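Local coordinates for protein phosphoglycerate kinase (Coxiella burnetii, PDB 4NG4) that catalyses the reversible glycolytic transfer of a phosphoryl group between 1,3-bisphosphoglycerate and ADP, yielding 3-phosphoglycerate and ATP, at residues G337-A340 / L341-V345; F329-E332 / A333-Q336; A276-S280 / E281-A285; K208-L211 / L212-L215; S307-Y310 / A311-A315. All coordinates share one frame; numbering follows the deposited sequence.

All five contacts are local, between residues near in sequence, and differ chiefly in what surrounds them. Contacts 1, 4 and 5 are successive turns of helices 336-347, 209-216 and 304-316, held by backbone hydrogen bonds and partly buried; contacts 1 and 5 pack directly on each other through leucine, alanine, valine and methionine side chains. Contact 2 is the loop that runs into helix 336-347, partly buried and bound to ADP, while contact 3 is a surface loop rich in carboxylates that leans on it. Contacts 2 and 4 reach ADP at different parts, the ribose hydroxyls and the phosphates; contacts 1 and 2 share the magnesium site.

Contact 1 of 5, residues G337-A340 / L341-V345; sequences GTRA and LAQAV. With MG (magnesium ion), chain D.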
loop_
_atom_site.group_PDB
_atom_site.type_symbol
_atom_site.label_atom_id
_atom_site.label_comp_id
_atom_site.label_asym_id
_atom_site.label_seq_id
_atom_site.Cartn_x
_atom_site.Cartn_y
_atom_site.Cartn_z
ATOM N N GLY A 337 13.119 13.249 14.331
ATOM C CA GLY A 337 13.670 12.056 13.670
ATOM C C GLY A 337 13.033 11.692 12.333
ATOM O O GLY A 337 13.733 11.389 11.353
ATOM N N THR A 338 11.705 11.741 12.290
ATOM C CA THR A 338 10.950 11.286 11.131
ATOM C C THR A 338 10.980 12.336 10.031
ATOM O O THR A 338 11.060 11.992 8.867
ATOM C CB THR A 338 9.520 10.914 11.516
ATOM O OG1 THR A 338 9.577 9.932 12.552
ATOM C CG2 THR A 338 8.741 10.355 10.325
ATOM N N ARG A 339 10.931 13.612 10.388
ATOM C CA ARG A 339 11.140 14.682 9.402
ATOM C C ARG A 339 12.535 14.578 8.777
ATOM O O ARG A 339 12.673 14.481 7.565
ATOM C CB ARG A 339 10.982 16.059 10.047
ATOM C CG ARG A 339 10.812 17.201 9.038
ATOM C CD ARG A 339 11.147 18.546 9.664
ATOM N NE ARG A 339 10.752 18.562 11.080
ATOM C CZ ARG A 339 9.552 18.912 11.536
ATOM N NH1 ARG A 339 8.588 19.319 10.701
ATOM N NH2 ARG A 339 9.320 18.864 12.843
ATOM N N ALA A 340 13.559 14.574 9.625
ATOM C CA ALA A 340 14.940 14.439 9.186
ATOM C C ALA A 340 15.041 13.365 8.133
ATOM O O ALA A 340 15.618 13.575 7.083
ATOM C CB ALA A 340 15.834 14.096 10.356
ATOM N N LEU A 341 14.465 12.209 8.436
ATOM C CA LEU A 341 14.489 11.073 7.534
ATOM C C LEU A 341 13.752 11.423 6.253
ATOM O O LEU A 341 14.272 11.227 5.156
ATOM C CB LEU A 341 13.859 9.846 8.198
ATOM C CG LEU A 341 13.755 8.581 7.330
ATOM C CD1 LEU A 341 15.124 7.934 7.132
ATOM C CD2 LEU A 341 12.770 7.591 7.949
ATOM N N ALA A 342 12.542 11.945 6.392
ATOM C CA ALA A 342 11.715 12.264 5.232
ATOM C C ALA A 342 12.469 13.203 4.296
ATOM O O ALA A 342 12.533 12.968 3.093
ATOM C CB ALA A 342 10.410 12.886 5.674
ATOM N N GLN A 343 13.071 14.242 4.868
ATOM C CA GLN A 343 13.843 15.221 4.110
ATOM C C GLN A 343 15.032 14.572 3.405
ATOM O O GLN A 343 15.327 14.917 2.254
ATOM C CB GLN A 343 14.304 16.358 5.021
ATOM C CG GLN A 343 13.143 17.203 5.544
ATOM C CD GLN A 343 13.571 18.314 6.499
ATOM O OE1 GLN A 343 14.549 18.170 7.232
ATOM N NE2 GLN A 343 12.827 19.424 6.502
ATOM N N ALA A 344 15.689 13.616 4.069
ATOM C CA ALA A 344 16.834 12.917 3.477
ATOM C C ALA A 344 16.435 12.135 2.215
ATOM O O ALA A 344 17.136 12.185 1.205
ATOM C CB ALA A 344 17.498 12.006 4.499
ATOM N N VAL A 345 15.297 11.446 2.268
ATOM C CA VAL A 345 14.785 10.712 1.105
ATOM C C VAL A 345 14.412 11.690 -0.017
ATOM O O VAL A 345 14.662 11.421 -1.196
ATOM C CB VAL A 345 13.550 9.853 1.466
ATOM C CG1 VAL A 345 13.065 9.037 0.265
ATOM C CG2 VAL A 345 13.870 8.920 2.633
HETATM MG MG MG D . 9.883 11.078 14.607
#
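Gly337 O takes the N-H of Leu341 at 3.1 Å, the first of four backbone bonds that join each residue of 337-340 to the one four positions later. CB of Leu341 rests on the same carbonyl. Thr338 O continues the pattern, receiving Ala342 N at 2.9 Å, while its side chain turns away from the following turn to serve the metal: OG1 binds the magnesium ion at 2.4 Å. That hydroxyl stands beside the backbone N and anti to the carbonyl carbon (chi1 -56°), and weak hydrogen bonds from the amides of Ile326 and Gly327 reach it as well. Asp301 and Phe334 are the other protein residues of the metal site. Arg339 O bonds Gln343 N at 2.7 Å, and here side chains meet too. The aliphatic part of Arg339 runs alongside Gln343 in the same direction, CD lying 3.7 Å from NE2, with the guanidinium and amide planes turned 61° apart. Ala340 O closes the series on Ala344 N at 3.0 Å, with the methyl of Ala344 beside it. The helix links strand 319-323 to strand 351-354 in a beta-alpha-beta unit: Leu341 packs on Tyr310 and Met314 of helix 304-316 and on Trp322, Ala342 also meets Trp322, and Val345 reaches Ile320 of strand 319-323.

Contact 2 of 5, residues F329-E332 / A333-Q336; sequences FEIE and AFSQ. With ADP (adenosine-5'-diphosphate), chain E.
Glu332 and Ser335 are tied by a side-chain bond: OG of Ser335 donates to Glu332 O at 2.9 Å, arriving well to one side of the C=O direction (125° at the oxygen). The hydroxyl can reach because it stands between the backbone N and the carbonyl carbon (chi1 75°), facing back over the type I turn that runs from Glu332 to Ser335. CB of Ser335 also lies 3.4 Å from Phe329 O. Phe334, the third main participant, sends its N-H to Ile331 O in a weak bond of 3.4 Å. Its side chain lies beside that of Ile331, whose CG2 approaches the ring edge, although the modelled separation is too short to be trusted; Ala333 CB sits over the centre of one ring face. The ring also meets Phe300 and Ile274. The backbone O of Phe334 faces the magnesium ion, of whose site this residue is part. Earlier in the loop, Glu330 OE2 accepts a hydrogen bond from ADP O3' at 2.6 Å, and both its oxygens lie within bonding distance of ADP O2'. A glutamate carboxylate facing both ribose hydroxyls marks this loop as part of the nucleotide site of phosphoglycerate kinase.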
loop_
_atom_site.group_PDB
_atom_site.type_symbol
_atom_site.label_atom_id
_atom_site.label_comp_id
_atom_site.label_asym_id
_atom_site.label_seq_id
_atom_site.Cartn_x
_atom_site.Cartn_y
_atom_site.Cartn_z
ATOM N N PHE A 329 5.925 10.910 15.509
ATOM C CA PHE A 329 5.904 12.168 14.750
ATOM C C PHE A 329 4.677 13.048 14.993
ATOM O O PHE A 329 4.727 14.236 14.729
ATOM C CB PHE A 329 5.968 11.859 13.249
ATOM C CG PHE A 329 4.639 11.423 12.663
ATOM C CD1 PHE A 329 4.222 10.106 12.759
ATOM C CD2 PHE A 329 3.797 12.348 12.038
ATOM C CE1 PHE A 329 3.001 9.713 12.232
ATOM C CE2 PHE A 329 2.574 11.950 11.509
ATOM C CZ PHE A 329 2.175 10.637 11.612
ATOM N N GLU A 330 3.567 12.452 15.436
ATOM C CA GLU A 330 2.292 13.188 15.604
ATOM C C GLU A 330 2.406 14.283 16.649
ATOM O O GLU A 330 1.856 15.362 16.476
ATOM C CB GLU A 330 1.135 12.251 15.981
ATOM C CG GLU A 330 0.857 11.107 14.971
ATOM C CD GLU A 330 1.576 9.787 15.318
ATOM O OE1 GLU A 330 2.492 9.786 16.176
ATOM O OE2 GLU A 330 1.223 8.745 14.724
ATOM N N ILE A 331 3.111 13.993 17.738
ATOM C CA ILE A 331 3.449 15.011 18.724
ATOM C C ILE A 331 4.779 15.631 18.290
ATOM O O ILE A 331 5.625 14.945 17.723
ATOM C CB ILE A 331 3.484 14.433 20.167
ATOM C CG1 ILE A 331 3.513 15.554 21.204
ATOM C CG2 ILE A 331 4.645 13.515 20.353
ATOM C CD1 ILE A 331 2.202 16.360 21.257
ATOM N N GLU A 332 4.942 16.926 18.553
ATOM C CA GLU A 332 5.937 17.764 17.865
ATOM C C GLU A 332 7.358 17.623 18.388
ATOM O O GLU A 332 8.302 17.784 17.629
ATOM C CB GLU A 332 5.526 19.244 17.916
ATOM C CG GLU A 332 4.134 19.532 17.313
ATOM C CD GLU A 332 2.949 19.392 18.315
ATOM O OE1 GLU A 332 3.122 18.832 19.431
ATOM O OE2 GLU A 332 1.832 19.858 17.970
ATOM N N ALA A 333 7.519 17.355 19.677
ATOM C CA ALA A 333 8.848 17.137 20.245
ATOM C C ALA A 333 9.479 15.845 19.679
ATOM O O ALA A 333 10.702 15.735 19.517
ATOM C CB ALA A 333 8.764 17.068 21.756
ATOM N N PHE A 334 8.625 14.885 19.349
ATOM C CA PHE A 334 9.076 13.559 19.005
ATOM C C PHE A 334 9.051 13.311 17.482
ATOM O O PHE A 334 9.043 12.154 17.029
ATOM C CB PHE A 334 8.248 12.557 19.806
ATOM C CG PHE A 334 8.302 12.801 21.303
ATOM C CD1 PHE A 334 9.523 12.946 21.956
ATOM C CD2 PHE A 334 7.151 12.901 22.053
ATOM C CE1 PHE A 334 9.590 13.171 23.318
ATOM C CE2 PHE A 334 7.216 13.129 23.419
ATOM C CZ PHE A 334 8.445 13.265 24.048
ATOM N N SER A 335 9.120 14.408 16.713
ATOM C CA SER A 335 8.973 14.377 15.260
ATOM C C SER A 335 10.271 14.655 14.482
ATOM O O SER A 335 10.339 14.406 13.265
ATOM C CB SER A 335 7.931 15.404 14.834
ATOM O OG SER A 335 8.467 16.707 14.908
ATOM N N GLN A 336 11.295 15.169 15.171
ATOM C CA GLN A 336 12.520 15.606 14.499
ATOM C C GLN A 336 13.140 14.435 13.739
ATOM O O GLN A 336 13.594 14.605 12.611
ATOM C CB GLN A 336 13.514 16.274 15.486
ATOM C CG GLN A 336 14.496 17.320 14.844
ATOM C CD GLN A 336 14.848 18.531 15.772
ATOM O OE1 GLN A 336 14.181 18.779 16.794
ATOM N NE2 GLN A 336 15.884 19.296 15.391
HETATM P PB ADP E . 2.502 2.797 8.699
HETATM O O1B ADP E . 3.019 4.132 8.223
HETATM O O2B ADP E . 1.007 2.787 8.950
HETATM O O3B ADP E . 3.015 1.616 7.910
HETATM P PA ADP E . 2.877 1.474 11.218
HETATM O O1A ADP E . 1.442 1.035 11.055
HETATM O O2A ADP E . 3.947 0.419 11.128
HETATM O O3A ADP E . 3.224 2.633 10.141
HETATM O "O5'" ADP E . 2.960 2.204 12.664
HETATM C "C5'" ADP E . 3.232 3.604 12.812
HETATM C "C4'" ADP E . 2.551 4.156 14.056
HETATM O "O4'" ADP E . 3.227 3.670 15.223
HETATM C "C3'" ADP E . 2.579 5.685 14.095
HETATM O "O3'" ADP E . 1.248 6.221 14.144
HETATM C "C2'" ADP E . 3.408 6.044 15.323
HETATM O "O2'" ADP E . 2.817 7.076 16.118
HETATM C "C1'" ADP E . 3.543 4.745 16.120
HETATM N N9 ADP E . 4.909 4.611 16.722
HETATM C C8 ADP E . 6.089 4.564 16.057
HETATM N N7 ADP E . 7.122 4.453 16.933
HETATM C C5 ADP E . 6.616 4.423 18.183
HETATM C C6 ADP E . 7.151 4.315 19.563
HETATM N N6 ADP E . 8.481 4.214 19.806
HETATM N N1 ADP E . 6.252 4.317 20.581
HETATM C C2 ADP E . 4.915 4.418 20.392
HETATM N N3 ADP E . 4.368 4.522 19.166
HETATM C C4 ADP E . 5.150 4.530 18.043
#

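Contact 3 of 5, residues A276-S280 / E281-A285; sequences ADELS and EDAKA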
loop_
_atom_site.group_PDB
_atom_site.type_symbol
_atom_site.label_atom_id
_atom_site.label_comp_id
_atom_site.label_asym_id
_atom_site.label_seq_id
_atom_site.Cartn_x
_atom_site.Cartn_y
_atom_site.Cartn_z
ATOM N N ALA A 276 11.125 10.663 27.329
ATOM C CA ALA A 276 10.344 11.468 28.250
ATOM C C ALA A 276 9.633 10.484 29.157
ATOM O O ALA A 276 9.580 9.290 28.853
ATOM C CB ALA A 276 9.344 12.318 27.504
ATOM N N ASP A 277 9.092 10.974 30.267
ATOM C CA ASP A 277 8.392 10.108 31.209
ATOM C C ASP A 277 6.863 10.189 31.073
ATOM O O ASP A 277 6.130 9.624 31.891
ATOM C CB ASP A 277 8.864 10.374 32.646
ATOM C CG ASP A 277 8.241 11.610 33.267
ATOM O OD1 ASP A 277 7.781 12.502 32.514
ATOM O OD2 ASP A 277 8.225 11.680 34.525
ATOM N N GLU A 278 6.396 10.896 30.039
ATOM C CA GLU A 278 4.975 10.945 29.675
ATOM C C GLU A 278 4.899 11.449 28.239
ATOM O O GLU A 278 5.678 12.324 27.868
ATOM C CB GLU A 278 4.169 11.843 30.647
ATOM C CG GLU A 278 4.208 13.353 30.361
ATOM C CD GLU A 278 3.629 14.201 31.483
ATOM O OE1 GLU A 278 3.524 13.692 32.622
ATOM O OE2 GLU A 278 3.290 15.387 31.219
ATOM N N LEU A 279 3.993 10.898 27.434
ATOM C CA LEU A 279 3.904 11.257 26.019
ATOM C C LEU A 279 2.951 12.416 25.760
ATOM O O LEU A 279 1.740 12.220 25.634
ATOM C CB LEU A 279 3.480 10.039 25.193
ATOM C CG LEU A 279 3.312 10.212 23.668
ATOM C CD1 LEU A 279 4.470 11.000 23.013
ATOM C CD2 LEU A 279 3.176 8.838 23.017
ATOM N N SER A 280 3.515 13.619 25.657
ATOM C CA SER A 280 2.747 14.849 25.406
ATOM C C SER A 280 3.677 15.996 24.960
ATOM O O SER A 280 4.887 15.957 25.233
ATOM C CB SER A 280 1.978 15.250 26.672
ATOM O OG SER A 280 2.848 15.314 27.791
ATOM N N GLU A 281 3.119 17.027 24.309
ATOM C CA GLU A 281 3.919 18.179 23.851
ATOM C C GLU A 281 4.571 18.948 25.009
ATOM O O GLU A 281 5.280 19.928 24.775
ATOM C CB GLU A 281 3.059 19.150 23.004
ATOM C CG GLU A 281 2.154 20.105 23.814
ATOM C CD GLU A 281 1.308 21.050 22.956
ATOM O OE1 GLU A 281 1.081 22.213 23.381
ATOM O OE2 GLU A 281 0.863 20.636 21.864
ATOM N N ASP A 282 4.363 18.470 26.238
ATOM C CA ASP A 282 4.475 19.276 27.455
ATOM C C ASP A 282 5.616 18.881 28.394
ATOM O O ASP A 282 6.129 19.731 29.132
ATOM C CB ASP A 282 3.162 19.134 28.224
ATOM C CG ASP A 282 2.761 20.397 28.937
ATOM O OD1 ASP A 282 2.884 21.478 28.321
ATOM O OD2 ASP A 282 2.297 20.304 30.095
ATOM N N ALA A 283 5.983 17.596 28.378
ATOM C CA ALA A 283 6.974 17.021 29.303
ATOM C C ALA A 283 8.414 17.226 28.836
ATOM O O ALA A 283 8.650 17.545 27.672
ATOM C CB ALA A 283 6.708 15.544 29.463
ATOM N N LYS A 284 9.370 17.042 29.750
ATOM C CA LYS A 284 10.805 17.109 29.416
ATOM C C LYS A 284 11.249 16.073 28.381
ATOM O O LYS A 284 11.299 14.879 28.684
ATOM C CB LYS A 284 11.652 16.886 30.669
ATOM C CG LYS A 284 11.780 18.086 31.571
ATOM C CD LYS A 284 13.096 18.836 31.348
ATOM C CE LYS A 284 13.283 19.977 32.372
ATOM N NZ LYS A 284 13.821 19.530 33.698
ATOM N N ALA A 285 11.593 16.519 27.173
ATOM C CA ALA A 285 12.216 15.628 26.187
ATOM C C ALA A 285 13.710 15.700 26.445
ATOM O O ALA A 285 14.257 16.802 26.594
ATOM C CB ALA A 285 11.883 16.057 24.761
#
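Glu278 lays the aliphatic part of its side chain against the methyl of Ala283, CG to CB 3.4 Å. CG stands between the backbone N and the carbonyl carbon (chi1 83°) and the rest of the chain is extended, so the carboxylate passes alongside the same methyl, with OE2 at 3.8 Å from CB, instead of ending on it. The Ala283 methyl points toward 276-280 and supplies the apolar contact to Glu278; the carbonyl of Glu278 also lies close to it. Ser280 OG lies on the same side, 4.2 Å from Ala283 CB and 3.9 Å from Asp282 CB, while the Asp282 carboxylate itself leads away. The carboxylates of Glu278 and Asp282 are near but not touching, OE2 to OD2 5.1 Å, a pairing that would be mildly unfavourable if both are ionised and is probably eased by solvent at this exposed site. Where the two halves come back together, Ala276 meets Lys284 through its methyl, with CB 3.4 Å from Lys284 O, and through a CA-H...O contact to the same oxygen at 3.6 Å (131° at the hydrogen). The lysine's own side chain leads away. Leu279 and Glu281 turn to the ADP-binding loop, Leu279 packing on Phe334 and Glu281 on Ile331 and Glu332. Residues 277-285 thus form a surface connection between strands 272-276 and 286-289, reversed at its tip by a type I beta turn from Ser280 to Ala283.

Contact 4 of 5, residues K208-L211 / L212-L215; sequences KIHL and LENL. With ADP (adenosine-5'-diphosphate), chain E.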
loop_
_atom_site.group_PDB
_atom_site.type_symbol
_atom_site.label_atom_id
_atom_site.label_comp_id
_atom_site.label_asym_id
_atom_site.label_seq_id
_atom_site.Cartn_x
_atom_site.Cartn_y
_atom_site.Cartn_z
ATOM N N LYS A 208 5.184 -6.802 10.917
ATOM C CA LYS A 208 6.106 -6.474 9.827
ATOM C C LYS A 208 7.300 -7.422 9.645
ATOM O O LYS A 208 8.209 -7.153 8.843
ATOM C CB LYS A 208 6.559 -5.015 9.990
ATOM C CG LYS A 208 5.371 -4.066 9.888
ATOM C CD LYS A 208 5.719 -2.680 9.410
ATOM C CE LYS A 208 4.432 -1.971 8.966
ATOM N NZ LYS A 208 4.613 -0.531 8.666
ATOM N N ILE A 209 7.268 -8.549 10.350
ATOM C CA ILE A 209 8.348 -9.509 10.341
ATOM C C ILE A 209 8.472 -10.195 8.988
ATOM O O ILE A 209 9.575 -10.527 8.547
ATOM C CB ILE A 209 8.134 -10.568 11.430
ATOM C CG1 ILE A 209 9.439 -11.336 11.709
ATOM C CG2 ILE A 209 6.998 -11.524 11.049
ATOM C CD1 ILE A 209 10.529 -10.481 12.283
ATOM N N HIS A 210 7.350 -10.423 8.328
ATOM C CA HIS A 210 7.378 -11.143 7.061
ATOM C C HIS A 210 7.917 -10.202 5.981
ATOM O O HIS A 210 8.535 -10.638 5.027
ATOM C CB HIS A 210 5.984 -11.713 6.728
ATOM C CG HIS A 210 5.956 -12.602 5.527
ATOM N ND1 HIS A 210 4.782 -12.923 4.880
ATOM C CD2 HIS A 210 6.944 -13.233 4.844
ATOM C CE1 HIS A 210 5.041 -13.726 3.860
ATOM N NE2 HIS A 210 6.347 -13.924 3.812
ATOM N N LEU A 211 7.705 -8.907 6.165
ATOM C CA LEU A 211 8.251 -7.895 5.267
ATOM C C LEU A 211 9.751 -7.780 5.423
ATOM O O LEU A 211 10.487 -7.701 4.450
ATOM C CB LEU A 211 7.615 -6.533 5.544
ATOM C CG LEU A 211 8.082 -5.326 4.713
ATOM C CD1 LEU A 211 8.245 -5.657 3.223
ATOM C CD2 LEU A 211 7.109 -4.184 4.887
ATOM N N LEU A 212 10.206 -7.787 6.663
ATOM C CA LEU A 212 11.633 -7.798 6.945
ATOM C C LEU A 212 12.315 -9.009 6.299
ATOM O O LEU A 212 13.418 -8.881 5.744
ATOM C CB LEU A 212 11.857 -7.769 8.456
ATOM C CG LEU A 212 11.293 -6.514 9.149
ATOM C CD1 LEU A 212 11.378 -6.601 10.665
ATOM C CD2 LEU A 212 12.002 -5.246 8.624
ATOM N N GLU A 213 11.646 -10.165 6.324
ATOM C CA GLU A 213 12.243 -11.407 5.821
ATOM C C GLU A 213 12.500 -11.351 4.329
ATOM O O GLU A 213 13.567 -11.769 3.856
ATOM C CB GLU A 213 11.371 -12.620 6.164
ATOM C CG GLU A 213 11.838 -13.360 7.415
ATOM C CD GLU A 213 10.720 -14.112 8.133
ATOM O OE1 GLU A 213 10.950 -14.529 9.299
ATOM O OE2 GLU A 213 9.622 -14.266 7.546
ATOM N N ASN A 214 11.525 -10.827 3.594
ATOM C CA ASN A 214 11.627 -10.750 2.138
ATOM C C ASN A 214 12.659 -9.705 1.734
ATOM O O ASN A 214 13.444 -9.937 0.828
ATOM C CB ASN A 214 10.254 -10.434 1.518
ATOM C CG ASN A 214 10.223 -10.605 -0.017
ATOM O OD1 ASN A 214 10.546 -11.661 -0.550
ATOM N ND2 ASN A 214 9.796 -9.566 -0.714
ATOM N N LEU A 215 12.660 -8.563 2.419
ATOM C CA LEU A 215 13.594 -7.474 2.103
ATOM C C LEU A 215 15.047 -7.839 2.459
ATOM O O LEU A 215 15.981 -7.375 1.817
ATOM C CB LEU A 215 13.177 -6.163 2.794
ATOM C CG LEU A 215 11.804 -5.604 2.399
ATOM C CD1 LEU A 215 11.384 -4.436 3.301
ATOM C CD2 LEU A 215 11.777 -5.210 0.924
HETATM P PB ADP E . 2.502 2.797 8.699
HETATM O O1B ADP E . 3.019 4.132 8.223
HETATM O O2B ADP E . 1.007 2.787 8.950
HETATM O O3B ADP E . 3.015 1.616 7.910
HETATM P PA ADP E . 2.877 1.474 11.218
HETATM O O1A ADP E . 1.442 1.035 11.055
HETATM O O2A ADP E . 3.947 0.419 11.128
HETATM O O3A ADP E . 3.224 2.633 10.141
HETATM O "O5'" ADP E . 2.960 2.204 12.664
HETATM C "C5'" ADP E . 3.232 3.604 12.812
HETATM C "C4'" ADP E . 2.551 4.156 14.056
HETATM O "O4'" ADP E . 3.227 3.670 15.223
HETATM C "C3'" ADP E . 2.579 5.685 14.095
HETATM O "O3'" ADP E . 1.248 6.221 14.144
HETATM C "C2'" ADP E . 3.408 6.044 15.323
HETATM O "O2'" ADP E . 2.817 7.076 16.118
HETATM C "C1'" ADP E . 3.543 4.745 16.120
HETATM N N9 ADP E . 4.909 4.611 16.722
HETATM C C8 ADP E . 6.089 4.564 16.057
HETATM N N7 ADP E . 7.122 4.453 16.933
HETATM C C5 ADP E . 6.616 4.423 18.183
HETATM C C6 ADP E . 7.151 4.315 19.563
HETATM N N6 ADP E . 8.481 4.214 19.806
HETATM N N1 ADP E . 6.252 4.317 20.581
HETATM C C2 ADP E . 4.915 4.418 20.392
HETATM N N3 ADP E . 4.368 4.522 19.166
HETATM C C4 ADP E . 5.150 4.530 18.043
#
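The nucleotide pocket is flanked here by the start of helix 209-216, the helix of a beta-alpha-beta unit between strands 196-202 and 221-226, where Lys208 is the N-cap residue and its carbonyl accepts Leu212 N at 3.0 Å. Ile209 O takes Glu213 N and Leu211 O takes Leu215 N, both at 3.1 Å, while the bond from Asn214 N to His210 O is weak. Leu211 and Leu215 cross at a slant on the buried flank, with CD1 to CD1 3.4 Å; Leu211 also packs on Leu383 and Leu386 of helix 380-387, and Leu215 on Val200. On another side His210 and Glu213 cross at about a right angle, the imidazole and carboxylate planes 65° apart, Glu213 OE2 lying 3.9 Å from His210 CD2. From the cap position the Lys208 side chain, extended beyond CG, leads away to the ADP phosphates: NZ bonds O2A at 2.7 Å and O3B at 2.8 Å. Asn323 OD1 and Gly201 O also bond NZ, so its three N-H are shared among four oxygens. One ammonium group thus bridges the alpha and beta phosphates, which probably helps, with other pocket residues, to orient them and offsets part of their charge.

Contact 5 of 5, residues S307-Y310 / A311-A315; sequences SATY and AKLMA
Tyr310 carries the one flat side chain here, and its ring takes no part in the touch with 311-315: neither face nor edge meets that segment, and the Tyr310 side chain packs instead on Pro270, Val302 and Ile223. The residue meets the next turn through its carbonyl, which accepts Met314 N at 3.1 Å. Met314 CG, set beside its own backbone N (chi1 -64°), lies 3.4 Å from Tyr310 O, and bends at chi2 and chi3 bring the terminal CE to 4.0 Å from Tyr310 O. Leu313 shares the same first torsion, which sets its CG near Thr309 O. That oxygen receives Leu313 N at 3.3 Å and, weakly, Lys312 N, whose main bond goes to Ala308 O at 2.9 Å. The first link, Ala311 N to Ser307 O at 3.2 Å, is less regular, the donor standing well above the carbonyl plane, and the methyl of Ala311 touches the same oxygen. Ser307 OG turns back to Gly303 O. Beyond that first link the turns are regular, in an amphipathic helix, 304-316, whose buried flank presents Met314 to Val197 and Val199 of strand 196-202 and Leu313 to strand 221-226, the helix-on-parallel-sheet packing of an alpha/beta domain.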
loop_
_atom_site.group_PDB
_atom_site.type_symbol
_atom_site.label_atom_id
_atom_site.label_comp_id
_atom_site.label_asym_id
_atom_site.label_seq_id
_atom_site.Cartn_x
_atom_site.Cartn_y
_atom_site.Cartn_z
ATOM N N SER A 307 19.913 9.686 13.453
ATOM C CA SER A 307 19.316 10.200 12.214
ATOM C C SER A 307 20.339 10.840 11.269
ATOM O O SER A 307 19.976 11.266 10.189
ATOM C CB SER A 307 18.109 11.122 12.475
ATOM O OG SER A 307 18.401 12.141 13.391
ATOM N N ALA A 308 21.609 10.897 11.671
ATOM C CA ALA A 308 22.698 11.255 10.764
ATOM C C ALA A 308 23.221 9.997 10.049
ATOM O O ALA A 308 23.531 10.017 8.846
ATOM C CB ALA A 308 23.804 11.934 11.533
ATOM N N THR A 309 23.320 8.903 10.798
ATOM C CA THR A 309 23.562 7.597 10.200
ATOM C C THR A 309 22.513 7.297 9.117
ATOM O O THR A 309 22.862 6.931 7.981
ATOM C CB THR A 309 23.563 6.504 11.270
ATOM O OG1 THR A 309 24.779 6.609 12.022
ATOM C CG2 THR A 309 23.438 5.107 10.647
ATOM N N TYR A 310 21.238 7.477 9.448
ATOM C CA TYR A 310 20.189 7.279 8.443
ATOM C C TYR A 310 20.372 8.250 7.270
ATOM O O TYR A 310 20.250 7.863 6.111
ATOM C CB TYR A 310 18.783 7.465 9.022
ATOM C CG TYR A 310 18.399 6.552 10.168
ATOM C CD1 TYR A 310 19.161 5.428 10.515
ATOM C CD2 TYR A 310 17.243 6.800 10.899
ATOM C CE1 TYR A 310 18.781 4.599 11.585
ATOM C CE2 TYR A 310 16.861 5.967 11.955
ATOM C CZ TYR A 310 17.627 4.878 12.283
ATOM O OH TYR A 310 17.222 4.081 13.313
ATOM N N ALA A 311 20.668 9.507 7.579
ATOM C CA ALA A 311 20.838 10.526 6.555
ATOM C C ALA A 311 21.960 10.176 5.564
ATOM O O ALA A 311 21.875 10.515 4.371
ATOM C CB ALA A 311 21.098 11.885 7.204
ATOM N N LYS A 312 23.007 9.508 6.048
ATOM C CA LYS A 312 24.108 9.057 5.184
ATOM C C LYS A 312 23.636 7.979 4.217
ATOM O O LYS A 312 23.900 8.065 3.024
ATOM C CB LYS A 312 25.289 8.548 6.033
ATOM C CG LYS A 312 26.582 8.220 5.251
ATOM C CD LYS A 312 27.825 8.248 6.184
ATOM C CE LYS A 312 29.125 7.729 5.516
ATOM N NZ LYS A 312 29.510 8.508 4.296
ATOM N N LEU A 313 22.920 6.983 4.728
ATOM C CA LEU A 313 22.495 5.848 3.911
ATOM C C LEU A 313 21.478 6.265 2.826
ATOM O O LEU A 313 21.491 5.714 1.707
ATOM C CB LEU A 313 21.934 4.724 4.793
ATOM C CG LEU A 313 22.889 4.139 5.843
ATOM C CD1 LEU A 313 22.199 3.165 6.809
ATOM C CD2 LEU A 313 24.066 3.488 5.163
ATOM N N MET A 314 20.617 7.236 3.148
ATOM C CA MET A 314 19.682 7.777 2.159
ATOM C C MET A 314 20.418 8.528 1.051
ATOM O O MET A 314 20.105 8.354 -0.139
ATOM C CB MET A 314 18.634 8.695 2.805
ATOM C CG MET A 314 17.695 7.999 3.809
ATOM S SD MET A 314 17.171 6.348 3.344
ATOM C CE MET A 314 17.178 5.570 4.957
ATOM N N ALA A 315 21.382 9.362 1.447
ATOM C CA ALA A 315 22.147 10.179 0.493
ATOM C C ALA A 315 22.976 9.323 -0.488
ATOM O O ALA A 315 23.171 9.676 -1.650
ATOM C CB ALA A 315 23.040 11.148 1.252
#